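Long-range contact in aminotransferase (Helicobacter pylori, PDB 2FNU), which transfers an amino group from glutamate to a UDP-linked 4-keto sugar, the second step in making pseudaminic acid for flagellin modification: residues L258-I263 and Q359-S364. Numbering follows the deposited sequence.
Sequences LTYDRI and QNIAHS
Thr259 opens the contact with its methyl: CG2 lies anti to the backbone N and meets CG of Gln359 at 4.0 Å, while OG1, beside the backbone N, is hydrogen-bonded to Glu255 O one turn back and accepts a weak hydrogen bond from Arg262 NH2. Tyr260 extends its ring crosswise, roughly perpendicular to the axis of 359-364. Its CD1 rests 3.7 Å from Ala362 CB, and the far end of the ring receives Ile361 CG2 at its edge, 3.4 Å from OH. That hydroxyl is hydrogen-bonded to Pro348 O, which ties down the tip of the ring. Ile263 fills the middle with both its branches. CD1, at the end of an extended chain (chi2 167°), sits 3.7 Å from Gln359 CA, whereas CG2 packs on Ala362 CB and also forms a CH-pi contact, lying 3.9 Å from the centroid of the His363 ring and almost straight over its face. The axes of 258-263 and 359-364 approach to 9.5 Å and cross at -37°, running roughly in the same direction. This is apolar helix-helix packing in the C-terminal domain of a fold type I PLP aminotransferase, set apart from the seven-stranded sheet, with the Ile361 side chain about 12 Å from the bound UDP-sugar. Helix 246-264 thus packs against helix 355-370, with Tyr286 and Phe264 meeting the Tyr260 ring and strand 310-311 touching Ile361 through Ile310.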
# COMPACT_ATOMS: atom_id res chain seq x y z
N LEU B 258 -16.57 13.97 -27.29
CA LEU B 258 -17.35 14.27 -28.49
C LEU B 258 -17.14 15.70 -28.95
O LEU B 258 -17.15 15.98 -30.17
CB LEU B 258 -18.84 13.99 -28.26
CG LEU B 258 -19.19 12.51 -28.13
CD1 LEU B 258 -20.62 12.37 -27.60
CD2 LEU B 258 -18.99 11.71 -29.44
N THR B 259 -16.97 16.63 -28.00
CA THR B 259 -16.69 18.03 -28.35
C THR B 259 -15.33 18.15 -29.04
O THR B 259 -15.21 18.79 -30.08
CB THR B 259 -16.77 18.92 -27.11
OG1 THR B 259 -18.12 18.90 -26.65
CG2 THR B 259 -16.37 20.36 -27.42
N TYR B 260 -14.30 17.53 -28.47
CA TYR B 260 -13.03 17.48 -29.19
C TYR B 260 -13.21 16.89 -30.60
O TYR B 260 -12.65 17.42 -31.57
CB TYR B 260 -12.06 16.58 -28.45
CG TYR B 260 -11.33 17.16 -27.26
CD1 TYR B 260 -10.55 18.32 -27.36
CD2 TYR B 260 -11.32 16.48 -26.03
CE1 TYR B 260 -9.82 18.81 -26.28
CE2 TYR B 260 -10.61 16.98 -24.93
CZ TYR B 260 -9.85 18.13 -25.07
OH TYR B 260 -9.11 18.61 -24.01
N ASP B 261 -13.94 15.78 -30.71
CA ASP B 261 -14.15 15.12 -32.01
C ASP B 261 -14.73 16.12 -33.01
O ASP B 261 -14.26 16.20 -34.16
CB ASP B 261 -15.10 13.94 -31.89
CG ASP B 261 -14.49 12.74 -31.17
OD1 ASP B 261 -13.29 12.72 -30.82
OD2 ASP B 261 -15.27 11.78 -30.97
N ARG B 262 -15.73 16.89 -32.58
CA ARG B 262 -16.38 17.83 -33.51
C ARG B 262 -15.38 18.86 -34.01
O ARG B 262 -15.31 19.14 -35.22
CB ARG B 262 -17.57 18.54 -32.86
CG ARG B 262 -18.77 17.66 -32.59
CD ARG B 262 -19.98 18.52 -32.25
NE ARG B 262 -19.76 19.41 -31.10
CZ ARG B 262 -19.85 19.03 -29.83
NH1 ARG B 262 -20.15 17.77 -29.52
NH2 ARG B 262 -19.65 19.93 -28.86
N ILE B 263 -14.60 19.42 -33.09
CA ILE B 263 -13.69 20.50 -33.45
C ILE B 263 -12.49 19.98 -34.26
O ILE B 263 -12.00 20.68 -35.15
CB ILE B 263 -13.23 21.27 -32.18
CG1 ILE B 263 -14.47 21.94 -31.54
CG2 ILE B 263 -12.14 22.30 -32.48
CD1 ILE B 263 -14.27 22.46 -30.12
N GLN B 359 -13.88 23.48 -25.66
CA GLN B 359 -13.82 24.27 -26.90
C GLN B 359 -12.57 25.13 -26.92
O GLN B 359 -11.92 25.24 -27.95
CB GLN B 359 -15.06 25.15 -27.01
CG GLN B 359 -16.33 24.32 -27.21
CD GLN B 359 -17.61 25.06 -26.86
OE1 GLN B 359 -17.61 26.02 -26.07
NE2 GLN B 359 -18.73 24.62 -27.44
N ASN B 360 -12.21 25.72 -25.78
CA ASN B 360 -11.00 26.53 -25.73
C ASN B 360 -9.72 25.74 -25.90
O ASN B 360 -8.83 26.13 -26.65
CB ASN B 360 -10.96 27.40 -24.47
CG ASN B 360 -11.70 28.71 -24.68
OD1 ASN B 360 -11.09 29.75 -24.95
ND2 ASN B 360 -13.04 28.65 -24.63
N ILE B 361 -9.64 24.61 -25.21
CA ILE B 361 -8.47 23.76 -25.36
C ILE B 361 -8.32 23.27 -26.80
O ILE B 361 -7.24 23.31 -27.38
CB ILE B 361 -8.54 22.55 -24.39
CG1 ILE B 361 -8.44 23.03 -22.94
CG2 ILE B 361 -7.44 21.52 -24.70
CD1 ILE B 361 -8.99 22.05 -21.93
N ALA B 362 -9.42 22.78 -27.37
CA ALA B 362 -9.38 22.21 -28.71
C ALA B 362 -8.92 23.23 -29.75
O ALA B 362 -8.06 22.94 -30.57
CB ALA B 362 -10.75 21.64 -29.07
N HIS B 363 -9.47 24.44 -29.68
CA HIS B 363 -9.06 25.47 -30.60
C HIS B 363 -7.58 25.87 -30.39
O HIS B 363 -6.85 26.08 -31.36
CB HIS B 363 -10.05 26.65 -30.57
CG HIS B 363 -11.33 26.38 -31.31
ND1 HIS B 363 -11.40 26.41 -32.68
CD2 HIS B 363 -12.58 26.08 -30.86
CE1 HIS B 363 -12.64 26.14 -33.06
NE2 HIS B 363 -13.38 25.94 -31.98
N SER B 364 -7.13 25.89 -29.14
CA SER B 364 -5.71 26.14 -28.81
C SER B 364 -4.77 25.05 -29.32
O SER B 364 -3.67 25.35 -29.79
CB SER B 364 -5.53 26.32 -27.31
OG SER B 364 -6.20 27.49 -26.85